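Local coordinates for nuclear import protein MOG1 (PDB 1JHS) that takes part in the Ran-GTPase system for nuclear protein import and poly(A)+ mRNA export, and interacts with the small GTPase GSP1, at residues A[52-57]-A[162-167]; A[63-68]-A[130-135]; A[72-77]-A[102-107]. The protein carries 1 engineered substitution. All coordinates share one frame; numbering follows the deposited sequence.

Contact 1: residues A[52-57]-A[162-167]; sequences ATNESI and PARCHA
A salt bridge from Arg-164, in the first turn of helix 163-178, to Glu-55, just ahead of strand 56-63, ties the start of that helix to the loop leading into the central sheet. One nitrogen does the work: Arg-164 NH1 gives a hydrogen to Glu-55 OE2 at 2.9 Å, and the carboxylate oxygen lies almost in the guanidinium plane. Relative to the carboxylate, the donor stands well above the plane, the two flat groups being turned 68° apart. That leaves the syn lone pair of Glu-55 OE2 to Ala-52 N, at 2.8 Å and nearly straight, so that two donors grip one oxygen and the acid also closes its own loop.

Arg-164 NH1 has a second acceptor, Asn-54 OD1, also 2.9 Å away but more bent, reached in the carbonyl plane of the amide. Ala-52 CB covers one face of the guanidinium, 3.7 Å from Arg-164 NH1. With CG anti to the backbone N (chi1 -175°), the arginine chain runs out from the helix and bends at chi3, which brings the NH1 edge to the loop. In the antiparallel sheet, strand 56-63 lies between strands 34-39 and 138-147, and both flanks contribute: Asn-39 ND2 binds Glu-55 OE1, while Pro-147 O accepts from Arg-164 NH2. The same NH2 forms a second salt bridge, with Glu-152 of helix 150-157.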
ATOM      1  N   ALA A  52       7.949  -1.702 -12.087  1.00 15.49           N
ATOM      2  CA  ALA A  52       9.327  -1.373 -12.461  1.00 14.33           C
ATOM      3  C   ALA A  52      10.237  -2.121 -11.477  1.00 13.86           C
ATOM      4  O   ALA A  52      10.104  -3.345 -11.339  1.00 13.55           O
ATOM      5  CB  ALA A  52       9.542   0.148 -12.400  1.00 14.81           C
ATOM      6  N   THR A  53      11.153  -1.430 -10.798  1.00 12.61           N
ATOM      7  CA  THR A  53      12.018  -2.134  -9.846  1.00 12.06           C
ATOM      8  C   THR A  53      12.180  -1.411  -8.521  1.00 11.10           C
ATOM      9  O   THR A  53      13.024  -1.804  -7.728  1.00 11.32           O
ATOM     10  CB  THR A  53      13.479  -2.397 -10.394  1.00 12.30           C
ATOM     11  OG1 THR A  53      14.188  -1.154 -10.505  1.00 13.01           O
ATOM     12  CG2 THR A  53      13.452  -3.057 -11.769  1.00 12.97           C
ATOM     13  N   ASN A  54      11.363  -0.389  -8.256  1.00 10.39           N
ATOM     14  CA  ASN A  54      11.532   0.372  -7.019  1.00  9.51           C
ATOM     15  C   ASN A  54      10.338   0.459  -6.072  1.00  9.03           C
ATOM     16  O   ASN A  54      10.372   1.252  -5.146  1.00  8.11           O
ATOM     17  CB  ASN A  54      12.036   1.790  -7.339  1.00  9.38           C
ATOM     18  CG  ASN A  54      11.020   2.614  -8.126  1.00 10.31           C
ATOM     19  OD1 ASN A  54       9.957   2.109  -8.487  1.00  9.93           O
ATOM     20  ND2 ASN A  54      11.354   3.886  -8.416  1.00  9.81           N
ATOM     21  N   GLU A  55       9.303  -0.347  -6.281  1.00  8.92           N
ATOM     22  CA  GLU A  55       8.137  -0.306  -5.372  1.00  8.86           C
ATOM     23  C   GLU A  55       8.419  -1.049  -4.063  1.00  8.54           C
ATOM     24  O   GLU A  55       9.281  -1.906  -4.006  1.00  8.60           O
ATOM     25  CB  GLU A  55       6.903  -0.947  -6.025  1.00  8.61           C
ATOM     26  CG  GLU A  55       6.510  -0.331  -7.373  1.00  9.50           C
ATOM     27  CD  GLU A  55       7.242  -0.994  -8.533  1.00 10.06           C
ATOM     28  OE1 GLU A  55       8.066  -1.901  -8.279  1.00 11.08           O
ATOM     29  OE2 GLU A  55       6.981  -0.628  -9.695  1.00 10.48           O
ATOM     30  N   SER A  56       7.699  -0.699  -3.007  1.00  8.43           N
ATOM     31  CA  SER A  56       7.860  -1.380  -1.721  1.00  8.49           C
ATOM     32  C   SER A  56       6.466  -1.548  -1.138  1.00  8.33           C
ATOM     33  O   SER A  56       5.556  -0.736  -1.388  1.00  8.09           O
ATOM     34  CB  SER A  56       8.771  -0.589  -0.769  1.00  7.90           C
ATOM     35  OG  SER A  56       8.376   0.762  -0.658  1.00  8.91           O
ATOM     36  N   ILE A  57       6.309  -2.614  -0.381  1.00  8.36           N
ATOM     37  CA  ILE A  57       5.030  -2.980   0.208  1.00  8.54           C
ATOM     38  C   ILE A  57       5.152  -3.144   1.724  1.00  8.78           C
ATOM     39  O   ILE A  57       6.038  -3.851   2.201  1.00  8.24           O
ATOM     40  CB  ILE A  57       4.546  -4.347  -0.371  1.00  8.83           C
ATOM     41  CG1 ILE A  57       4.420  -4.260  -1.907  1.00  9.12           C
ATOM     42  CG2 ILE A  57       3.220  -4.765   0.300  1.00  9.45           C
ATOM     43  CD1 ILE A  57       4.183  -5.651  -2.614  1.00  9.86           C
ATOM     44  N   PRO A 162      -0.767   7.124 -14.608  1.00 24.58           N
ATOM     45  CA  PRO A 162       0.306   6.325 -15.207  1.00 22.71           C
ATOM     46  C   PRO A 162      -0.057   4.835 -15.223  1.00 21.33           C
ATOM     47  O   PRO A 162      -0.706   4.334 -14.301  1.00 20.65           O
ATOM     48  CB  PRO A 162       1.503   6.607 -14.293  1.00 22.88           C
ATOM     49  CG  PRO A 162       1.244   7.992 -13.803  1.00 23.59           C
ATOM     50  CD  PRO A 162      -0.252   7.989 -13.527  1.00 24.20           C
ATOM     51  N   ALA A 163       0.357   4.128 -16.271  1.00 19.48           N
ATOM     52  CA  ALA A 163       0.078   2.691 -16.380  1.00 18.05           C
ATOM     53  C   ALA A 163       0.579   1.914 -15.168  1.00 17.00           C
ATOM     54  O   ALA A 163      -0.075   0.976 -14.710  1.00 16.64           O
ATOM     55  CB  ALA A 163       0.740   2.110 -17.639  1.00 18.21           C
ATOM     56  N   ARG A 164       1.754   2.285 -14.666  1.00 15.74           N
ATOM     57  CA  ARG A 164       2.320   1.552 -13.534  1.00 14.89           C
ATOM     58  C   ARG A 164       1.453   1.731 -12.295  1.00 14.84           C
ATOM     59  O   ARG A 164       1.351   0.820 -11.476  1.00 14.63           O
ATOM     60  CB  ARG A 164       3.759   2.003 -13.241  1.00 14.28           C
ATOM     61  CG  ARG A 164       4.428   1.165 -12.149  1.00 13.45           C
ATOM     62  CD  ARG A 164       5.947   1.292 -12.175  1.00 13.44           C
ATOM     63  NE  ARG A 164       6.429   2.664 -11.992  1.00 12.43           N
ATOM     64  CZ  ARG A 164       7.202   3.059 -10.980  1.00 12.51           C
ATOM     65  NH1 ARG A 164       7.567   2.193 -10.044  1.00 11.94           N
ATOM     66  NH2 ARG A 164       7.668   4.303 -10.946  1.00 11.70           N
ATOM     67  N   CYS A 165       0.845   2.907 -12.142  1.00 14.79           N
ATOM     68  CA  CYS A 165      -0.050   3.133 -11.004  1.00 14.73           C
ATOM     69  C   CYS A 165      -1.273   2.229 -11.131  1.00 14.40           C
ATOM     70  O   CYS A 165      -1.790   1.714 -10.142  1.00 13.87           O
ATOM     71  CB  CYS A 165      -0.472   4.588 -10.953  1.00 15.16           C
ATOM     72  SG  CYS A 165       0.935   5.644 -10.451  1.00 17.62           S
ATOM     73  N   HIS A 166      -1.744   2.047 -12.362  1.00 14.18           N
ATOM     74  CA  HIS A 166      -2.876   1.153 -12.591  1.00 14.35           C
ATOM     75  C   HIS A 166      -2.465  -0.275 -12.190  1.00 13.46           C
ATOM     76  O   HIS A 166      -3.264  -1.042 -11.602  1.00 13.19           O
ATOM     77  CB  HIS A 166      -3.274   1.201 -14.071  1.00 15.89           C
ATOM     78  CG  HIS A 166      -4.474   0.374 -14.400  1.00 18.06           C
ATOM     79  ND1 HIS A 166      -4.439  -1.005 -14.443  1.00 19.22           N
ATOM     80  CD2 HIS A 166      -5.762   0.725 -14.637  1.00 19.00           C
ATOM     81  CE1 HIS A 166      -5.658  -1.469 -14.685  1.00 19.53           C
ATOM     82  NE2 HIS A 166      -6.479  -0.439 -14.805  1.00 19.07           N
ATOM     83  N   ALA A 167      -1.213  -0.625 -12.476  1.00 12.47           N
ATOM     84  CA  ALA A 167      -0.716  -1.957 -12.155  1.00 11.65           C
ATOM     85  C   ALA A 167      -0.620  -2.104 -10.632  1.00 11.14           C
ATOM     86  O   ALA A 167      -1.040  -3.125 -10.068  1.00 10.94           O
ATOM     87  CB  ALA A 167       0.644  -2.170 -12.793  1.00 12.18           C
TER

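Contact 2: residues A[63-68]-A[130-135]; sequences ETVDKS and LIRLTQ
The flat guanidinium of Arg-132 is met mostly at its edge, where the carbonyl oxygens of Val-65, Lys-67 and Ser-68 and a water lie near its plane, while Thr-64 CG2 comes in obliquely, 3.3 Å from Arg-132 NH2. Arg-132 NH1 bonds Lys-67 O at 2.8 Å with an N-H...O angle of 150°. It meets that oxygen nearly along the C=O axis and is tilted modestly from the guanidinium plane. Arg-132 NH2 adds a weak bond to Val-65 O at 3.1 Å and a longer, also weak one to Lys-67 O. A bridging water also lies at the edge, accepting from Arg-132 NH1 at 2.9 Å and donating to Ser-68 O at 2.7 Å.

All these protein acceptors are backbone carbonyls, and an inverse gamma turn centred on Asp-66, closed by Lys-67 N to Val-65 O at 2.7 Å, brings two of them to the same side chain. The arginine chain bends at chi3 (76°), which turns the edge carrying NH1 and NH2 toward the loop carbonyls. Asp-139 OD1 forms a salt bridge with Arg-132 NE and probably offsets its charge, while Asp-139 OD2 takes the Val-65 amide.

The loop 63-68 thus joins strand 56-63 to helix 70-83 while lying against the end of strand 124-133; Ala-73 of that helix touches Arg-132, and Val-65 packs on Phe-76 and His-77.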
ATOM      1  N   GLU A  63      -4.057  -0.602  15.658  1.00 16.90           N
ATOM      2  CA  GLU A  63      -5.253  -0.642  16.498  1.00 18.13           C
ATOM      3  C   GLU A  63      -6.391  -0.029  15.690  1.00 18.19           C
ATOM      4  O   GLU A  63      -6.162   0.850  14.853  1.00 17.99           O
ATOM      5  CB  GLU A  63      -5.056   0.209  17.735  1.00 19.43           C
ATOM      6  CG  GLU A  63      -3.915  -0.185  18.602  1.00 22.14           C
ATOM      7  CD  GLU A  63      -3.777   0.814  19.735  1.00 23.53           C
ATOM      8  OE1 GLU A  63      -4.841   1.371  20.125  1.00 24.37           O
ATOM      9  OE2 GLU A  63      -2.636   1.046  20.223  1.00 24.63           O
ATOM     10  N   THR A  64      -7.614  -0.481  15.936  1.00 18.59           N
ATOM     11  CA  THR A  64      -8.761   0.063  15.226  1.00 19.18           C
ATOM     12  C   THR A  64      -8.938   1.550  15.552  1.00 19.47           C
ATOM     13  O   THR A  64      -8.855   1.940  16.709  1.00 19.03           O
ATOM     14  CB  THR A  64     -10.081  -0.640  15.637  1.00 19.44           C
ATOM     15  OG1 THR A  64      -9.988  -2.046  15.367  1.00 20.35           O
ATOM     16  CG2 THR A  64     -11.261  -0.060  14.848  1.00 19.31           C
ATOM     17  N   VAL A  65      -9.182   2.382  14.546  1.00 19.88           N
ATOM     18  CA  VAL A  65      -9.414   3.781  14.838  1.00 20.79           C
ATOM     19  C   VAL A  65     -10.915   3.962  15.124  1.00 21.68           C
ATOM     20  O   VAL A  65     -11.774   3.312  14.513  1.00 21.25           O
ATOM     21  CB  VAL A  65      -8.952   4.709  13.681  1.00 20.39           C
ATOM     22  CG1 VAL A  65      -9.730   4.425  12.414  1.00 19.73           C
ATOM     23  CG2 VAL A  65      -9.109   6.148  14.109  1.00 20.29           C
ATOM     24  N   ASP A  66     -11.219   4.843  16.076  1.00 22.99           N
ATOM     25  CA  ASP A  66     -12.596   5.102  16.483  1.00 24.28           C
ATOM     26  C   ASP A  66     -13.436   5.877  15.476  1.00 24.38           C
ATOM     27  O   ASP A  66     -13.960   6.944  15.789  1.00 24.61           O
ATOM     28  CB  ASP A  66     -12.609   5.824  17.831  1.00 25.53           C
ATOM     29  CG  ASP A  66     -14.014   5.965  18.406  1.00 26.89           C
ATOM     30  OD1 ASP A  66     -14.801   4.991  18.315  1.00 27.50           O
ATOM     31  OD2 ASP A  66     -14.330   7.051  18.950  1.00 27.94           O
ATOM     32  N   LYS A  67     -13.554   5.342  14.264  1.00 24.32           N
ATOM     33  CA  LYS A  67     -14.364   5.950  13.206  1.00 23.99           C
ATOM     34  C   LYS A  67     -15.166   4.784  12.637  1.00 23.60           C
ATOM     35  O   LYS A  67     -14.574   3.812  12.157  1.00 23.57           O
ATOM     36  CB  LYS A  67     -13.490   6.523  12.090  1.00 24.38           C
ATOM     37  CG  LYS A  67     -12.479   7.580  12.504  1.00 25.07           C
ATOM     38  CD  LYS A  67     -13.063   8.977  12.488  1.00 25.47           C
ATOM     39  CE  LYS A  67     -11.957  10.014  12.763  1.00 25.87           C
ATOM     40  NZ  LYS A  67     -12.399  11.393  12.430  1.00 25.99           N
ATOM     41  N   SER A  68     -16.498   4.878  12.690  1.00 22.97           N
ATOM     42  CA  SER A  68     -17.390   3.818  12.189  1.00 22.34           C
ATOM     43  C   SER A  68     -17.436   3.632  10.682  1.00 21.38           C
ATOM     44  O   SER A  68     -17.500   2.493  10.186  1.00 21.76           O
ATOM     45  CB  SER A  68     -18.828   4.069  12.652  1.00 22.52           C
ATOM     46  OG  SER A  68     -18.948   3.848  14.041  1.00 24.08           O
ATOM     47  N   LEU A 130      -7.269  -0.651   3.446  1.00  8.16           N
ATOM     48  CA  LEU A 130      -7.641  -0.842   4.841  1.00  8.29           C
ATOM     49  C   LEU A 130      -8.483  -2.103   4.888  1.00  8.34           C
ATOM     50  O   LEU A 130      -9.386  -2.265   4.071  1.00  8.10           O
ATOM     51  CB  LEU A 130      -8.484   0.333   5.334  1.00  8.31           C
ATOM     52  CG  LEU A 130      -9.188   0.114   6.683  1.00  8.29           C
ATOM     53  CD1 LEU A 130      -8.157  -0.160   7.833  1.00  8.28           C
ATOM     54  CD2 LEU A 130     -10.023   1.371   6.992  1.00  8.01           C
ATOM     55  N   ILE A 131      -8.163  -3.002   5.817  1.00  8.63           N
ATOM     56  CA  ILE A 131      -8.923  -4.231   6.025  1.00  8.58           C
ATOM     57  C   ILE A 131      -9.234  -4.183   7.522  1.00  8.82           C
ATOM     58  O   ILE A 131      -8.331  -4.315   8.346  1.00  8.62           O
ATOM     59  CB  ILE A 131      -8.082  -5.492   5.720  1.00  8.68           C
ATOM     60  CG1 ILE A 131      -7.721  -5.517   4.230  1.00  8.39           C
ATOM     61  CG2 ILE A 131      -8.894  -6.738   6.065  1.00  9.52           C
ATOM     62  CD1 ILE A 131      -6.669  -6.573   3.817  1.00  7.64           C
ATOM     63  N   ARG A 132     -10.500  -3.981   7.864  1.00  8.94           N
ATOM     64  CA  ARG A 132     -10.875  -3.881   9.274  1.00  9.58           C
ATOM     65  C   ARG A 132     -11.170  -5.240   9.899  1.00  9.99           C
ATOM     66  O   ARG A 132     -12.125  -5.908   9.497  1.00 10.10           O
ATOM     67  CB  ARG A 132     -12.109  -2.974   9.399  1.00  9.77           C
ATOM     68  CG  ARG A 132     -12.022  -1.683   8.541  1.00  9.58           C
ATOM     69  CD  ARG A 132     -12.900  -0.571   9.124  1.00  9.62           C
ATOM     70  NE  ARG A 132     -12.262   0.023  10.298  1.00 10.18           N
ATOM     71  CZ  ARG A 132     -12.835   0.931  11.091  1.00 10.47           C
ATOM     72  NH1 ARG A 132     -14.074   1.350  10.852  1.00 10.28           N
ATOM     73  NH2 ARG A 132     -12.141   1.461  12.097  1.00 10.85           N
ATOM     74  N   LEU A 133     -10.341  -5.661  10.854  1.00 10.26           N
ATOM     75  CA  LEU A 133     -10.573  -6.917  11.565  1.00 10.94           C
ATOM     76  C   LEU A 133     -11.216  -6.522  12.901  1.00 11.81           C
ATOM     77  O   LEU A 133     -10.595  -6.582  13.970  1.00 11.92           O
ATOM     78  CB  LEU A 133      -9.260  -7.654  11.792  1.00 11.08           C
ATOM     79  CG  LEU A 133      -8.544  -8.045  10.489  1.00 10.96           C
ATOM     80  CD1 LEU A 133      -7.273  -8.820  10.850  1.00 11.22           C
ATOM     81  CD2 LEU A 133      -9.459  -8.920   9.607  1.00 11.34           C
ATOM     82  N   THR A 134     -12.469  -6.079  12.793  1.00 12.05           N
ATOM     83  CA  THR A 134     -13.269  -5.599  13.914  1.00 13.03           C
ATOM     84  C   THR A 134     -13.290  -6.557  15.103  1.00 13.56           C
ATOM     85  O   THR A 134     -13.193  -6.129  16.261  1.00 14.15           O
ATOM     86  CB  THR A 134     -14.692  -5.314  13.411  1.00 12.70           C
ATOM     87  OG1 THR A 134     -14.600  -4.458  12.255  1.00 13.44           O
ATOM     88  CG2 THR A 134     -15.515  -4.646  14.481  1.00 12.54           C
ATOM     89  N   GLN A 135     -13.356  -7.839  14.791  1.00 14.27           N
ATOM     90  CA  GLN A 135     -13.380  -8.931  15.769  1.00 15.01           C
ATOM     91  C   GLN A 135     -12.121  -8.954  16.652  1.00 14.96           C
ATOM     92  O   GLN A 135     -12.140  -9.486  17.766  1.00 14.60           O
ATOM     93  CB  GLN A 135     -13.480 -10.257  15.000  1.00 15.85           C
ATOM     94  CG  GLN A 135     -13.546 -11.477  15.860  1.00 17.97           C
ATOM     95  CD  GLN A 135     -13.768 -12.776  15.083  1.00 18.75           C
ATOM     96  OE1 GLN A 135     -14.126 -13.804  15.679  1.00 19.72           O
ATOM     97  NE2 GLN A 135     -13.536 -12.749  13.765  1.00 19.11           N
TER
HETATM   98  O   HOH W   1     -16.052   0.640   8.840  1.00 15.76           O

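Contact 3: residues A[72-77]-A[102-107]; sequences EAWQFH and TKFTGL
Trp-74 presents one face of its indole to the ring of Phe-104, whose CD2 sits over that face, displaced toward the rim. The closest approach is 3.4 Å, from Phe-104 CD2 to Trp-74 CG; Phe-104 CE2 lies over the start of the six-membered ring, 3.7 Å from Trp-74 CD2. The planes are inclined by 50° and the phenyl centroid is 4.7 Å from that of the five-membered ring, so the pair is oblique, neither a stack nor a T-shaped contact.

Both side chains leave their backbones with CG anti to N (chi1 176° for Trp-74), which carries the indole out from helix 70-83 toward strand 103-113. The short helix and strand axes stand 9.1 Å apart and cross at -49°, so the helix lies obliquely across this strand. Further along the strand, Trp-74 CZ2 rests 3.7 Å from Gly-106 CA. A CB at this glycine would point toward the helix and stand only 2.7 Å from Trp-74 CZ2, which shows how closely the six-membered ring fits against the backbone. On the opposite face of the strand, Thr-105 turns to helix 163-178, where its OG1 bonds to Tyr-169.

Cutting Trp-74 back to an alanine is likely to open a gap between helix and sheet, uncover one side of the Phe-104 ring and deprive Val-128 O of its indole donor. Direct adhesion here is apolar: the segments meet through ring carbons and Gly-106 CA, with no polar bond between them, and Trp-74 NE1, which could not be buried cheaply without an acceptor, is satisfied by the Val-128 carbonyl of the neighbouring strand.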
ATOM      1  N   GLU A  72     -14.090   6.833   6.048  1.00 14.01           N
ATOM      2  CA  GLU A  72     -13.533   7.774   7.006  1.00 13.79           C
ATOM      3  C   GLU A  72     -12.357   7.148   7.755  1.00 13.02           C
ATOM      4  O   GLU A  72     -11.344   7.816   7.999  1.00 12.92           O
ATOM      5  CB  GLU A  72     -14.611   8.230   7.999  1.00 14.82           C
ATOM      6  CG  GLU A  72     -15.285   9.516   7.607  1.00 17.50           C
ATOM      7  CD  GLU A  72     -16.431   9.876   8.554  1.00 19.05           C
ATOM      8  OE1 GLU A  72     -16.314   9.625   9.779  1.00 19.73           O
ATOM      9  OE2 GLU A  72     -17.448  10.412   8.053  1.00 20.92           O
ATOM     10  N   ALA A  73     -12.477   5.868   8.107  1.00 12.39           N
ATOM     11  CA  ALA A  73     -11.387   5.173   8.799  1.00 11.66           C
ATOM     12  C   ALA A  73     -10.173   5.099   7.854  1.00 11.16           C
ATOM     13  O   ALA A  73      -9.024   5.275   8.267  1.00 11.01           O
ATOM     14  CB  ALA A  73     -11.826   3.761   9.203  1.00 11.28           C
ATOM     15  N   TRP A  74     -10.443   4.842   6.586  1.00 10.63           N
ATOM     16  CA  TRP A  74      -9.369   4.744   5.603  1.00 10.70           C
ATOM     17  C   TRP A  74      -8.672   6.098   5.476  1.00 10.79           C
ATOM     18  O   TRP A  74      -7.432   6.179   5.508  1.00 10.37           O
ATOM     19  CB  TRP A  74      -9.946   4.285   4.259  1.00  9.85           C
ATOM     20  CG  TRP A  74      -8.956   4.241   3.129  1.00  8.74           C
ATOM     21  CD1 TRP A  74      -8.096   3.209   2.817  1.00  8.47           C
ATOM     22  CD2 TRP A  74      -8.762   5.246   2.136  1.00  8.65           C
ATOM     23  NE1 TRP A  74      -7.389   3.520   1.667  1.00  8.09           N
ATOM     24  CE2 TRP A  74      -7.782   4.762   1.231  1.00  8.64           C
ATOM     25  CE3 TRP A  74      -9.328   6.521   1.911  1.00  9.10           C
ATOM     26  CZ2 TRP A  74      -7.344   5.512   0.121  1.00  8.99           C
ATOM     27  CZ3 TRP A  74      -8.886   7.264   0.801  1.00  9.51           C
ATOM     28  CH2 TRP A  74      -7.908   6.750  -0.074  1.00  9.66           C
ATOM     29  N   GLN A  75      -9.450   7.171   5.354  1.00 10.91           N
ATOM     30  CA  GLN A  75      -8.845   8.508   5.236  1.00 11.24           C
ATOM     31  C   GLN A  75      -7.958   8.823   6.426  1.00 11.13           C
ATOM     32  O   GLN A  75      -6.909   9.444   6.291  1.00 11.25           O
ATOM     33  CB  GLN A  75      -9.943   9.579   5.109  1.00 11.72           C
ATOM     34  CG  GLN A  75     -10.772   9.431   3.825  1.00 13.01           C
ATOM     35  CD  GLN A  75     -11.903  10.465   3.741  1.00 14.04           C
ATOM     36  OE1 GLN A  75     -12.755  10.549   4.636  1.00 15.07           O
ATOM     37  NE2 GLN A  75     -11.905  11.251   2.687  1.00 14.82           N
ATOM     38  N   PHE A  76      -8.396   8.398   7.609  1.00 11.53           N
ATOM     39  CA  PHE A  76      -7.644   8.619   8.828  1.00 11.56           C
ATOM     40  C   PHE A  76      -6.286   7.926   8.732  1.00 11.01           C
ATOM     41  O   PHE A  76      -5.251   8.509   9.082  1.00 10.61           O
ATOM     42  CB  PHE A  76      -8.422   8.045  10.026  1.00 12.51           C
ATOM     43  CG  PHE A  76      -7.654   8.088  11.329  1.00 14.55           C
ATOM     44  CD1 PHE A  76      -7.719   9.197  12.156  1.00 15.27           C
ATOM     45  CD2 PHE A  76      -6.827   7.024  11.696  1.00 15.64           C
ATOM     46  CE1 PHE A  76      -6.965   9.255  13.332  1.00 15.93           C
ATOM     47  CE2 PHE A  76      -6.065   7.074  12.876  1.00 16.38           C
ATOM     48  CZ  PHE A  76      -6.136   8.189  13.689  1.00 15.83           C
ATOM     49  N   HIS A  77      -6.291   6.669   8.263  1.00 10.88           N
ATOM     50  CA  HIS A  77      -5.050   5.922   8.157  1.00 10.62           C
ATOM     51  C   HIS A  77      -4.155   6.445   7.066  1.00 10.69           C
ATOM     52  O   HIS A  77      -2.928   6.357   7.179  1.00 10.34           O
ATOM     53  CB  HIS A  77      -5.330   4.437   7.950  1.00 10.57           C
ATOM     54  CG  HIS A  77      -5.825   3.760   9.188  1.00 10.74           C
ATOM     55  ND1 HIS A  77      -5.043   3.617  10.315  1.00 10.84           N
ATOM     56  CD2 HIS A  77      -7.028   3.219   9.492  1.00 11.13           C
ATOM     57  CE1 HIS A  77      -5.746   3.019  11.263  1.00 11.30           C
ATOM     58  NE2 HIS A  77      -6.955   2.767  10.790  1.00 10.75           N
ATOM     59  N   THR A 102     -15.711  -3.504   5.717  1.00 13.69           N
ATOM     60  CA  THR A 102     -14.372  -3.919   6.098  1.00 12.93           C
ATOM     61  C   THR A 102     -13.185  -3.701   5.170  1.00 11.70           C
ATOM     62  O   THR A 102     -12.059  -3.707   5.647  1.00 11.75           O
ATOM     63  CB  THR A 102     -14.356  -5.396   6.471  1.00 13.29           C
ATOM     64  OG1 THR A 102     -14.702  -6.167   5.317  1.00 14.36           O
ATOM     65  CG2 THR A 102     -15.350  -5.687   7.611  1.00 13.67           C
ATOM     66  N   LYS A 103     -13.415  -3.503   3.875  1.00 11.32           N
ATOM     67  CA  LYS A 103     -12.280  -3.378   2.956  1.00 10.55           C
ATOM     68  C   LYS A 103     -12.399  -2.207   2.006  1.00  9.96           C
ATOM     69  O   LYS A 103     -13.361  -2.116   1.248  1.00  9.47           O
ATOM     70  CB  LYS A 103     -12.114  -4.664   2.150  1.00 11.02           C
ATOM     71  CG  LYS A 103     -11.876  -5.899   3.005  1.00 11.88           C
ATOM     72  CD  LYS A 103     -11.834  -7.180   2.168  1.00 11.83           C
ATOM     73  CE  LYS A 103     -11.370  -8.355   3.027  1.00 13.37           C
ATOM     74  NZ  LYS A 103     -11.216  -9.603   2.193  1.00 13.76           N
ATOM     75  N   PHE A 104     -11.389  -1.335   2.050  1.00  9.60           N
ATOM     76  CA  PHE A 104     -11.365  -0.138   1.217  1.00  9.49           C
ATOM     77  C   PHE A 104      -9.981   0.022   0.605  1.00  9.19           C
ATOM     78  O   PHE A 104      -8.976  -0.233   1.276  1.00  8.63           O
ATOM     79  CB  PHE A 104     -11.703   1.083   2.088  1.00  9.92           C
ATOM     80  CG  PHE A 104     -12.122   2.281   1.293  1.00 10.02           C
ATOM     81  CD1 PHE A 104     -13.463   2.508   1.018  1.00 10.47           C
ATOM     82  CD2 PHE A 104     -11.161   3.156   0.774  1.00 10.71           C
ATOM     83  CE1 PHE A 104     -13.868   3.600   0.226  1.00 10.90           C
ATOM     84  CE2 PHE A 104     -11.547   4.250  -0.011  1.00 10.62           C
ATOM     85  CZ  PHE A 104     -12.908   4.468  -0.285  1.00 10.61           C
ATOM     86  N   THR A 105      -9.929   0.440  -0.665  1.00  9.34           N
ATOM     87  CA  THR A 105      -8.660   0.638  -1.363  1.00  9.48           C
ATOM     88  C   THR A 105      -8.631   1.965  -2.149  1.00  9.64           C
ATOM     89  O   THR A 105      -9.671   2.475  -2.559  1.00  9.36           O
ATOM     90  CB  THR A 105      -8.397  -0.505  -2.391  1.00  9.46           C
ATOM     91  OG1 THR A 105      -9.455  -0.535  -3.369  1.00 10.13           O
ATOM     92  CG2 THR A 105      -8.353  -1.847  -1.696  1.00  8.76           C
ATOM     93  N   GLY A 106      -7.425   2.495  -2.365  1.00  9.69           N
ATOM     94  CA  GLY A 106      -7.290   3.714  -3.144  1.00  9.73           C
ATOM     95  C   GLY A 106      -5.825   4.005  -3.455  1.00  9.85           C
ATOM     96  O   GLY A 106      -4.929   3.352  -2.901  1.00  9.65           O
ATOM     97  N   LEU A 107      -5.598   4.925  -4.394  1.00  9.94           N
ATOM     98  CA  LEU A 107      -4.251   5.387  -4.744  1.00 10.36           C
ATOM     99  C   LEU A 107      -4.267   6.838  -4.240  1.00 10.70           C
ATOM    100  O   LEU A 107      -5.228   7.569  -4.470  1.00 10.59           O
ATOM    101  CB  LEU A 107      -4.031   5.397  -6.251  1.00 10.63           C
ATOM    102  CG  LEU A 107      -3.869   4.076  -6.984  1.00 10.67           C
ATOM    103  CD1 LEU A 107      -3.663   4.424  -8.454  1.00 11.29           C
ATOM    104  CD2 LEU A 107      -2.671   3.301  -6.443  1.00 10.97           C
TER

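In the fold
Contact 3 is the buried one: all its touching residues are interior, and it works through aromatic and glycine packing. Contact 2 is a surface contact and contact 1 is partly buried; in both an arginine side chain binds a loop, but contact 1 pairs it with a carboxylate and an amide oxygen, contact 2 with backbone carbonyls and a water. Contacts 2 and 3 have centres about 10 Å apart and lie on the neighbouring strands 124-133 and 103-113, respectively, joined by backbone bonding between Leu-130 and Phe-104. Contact 1 lies across the chain's centre, about 20 Å from contact 3 between centres, meeting it where Cys-165 packs on Leu-107. All three reach the same antiparallel sheet.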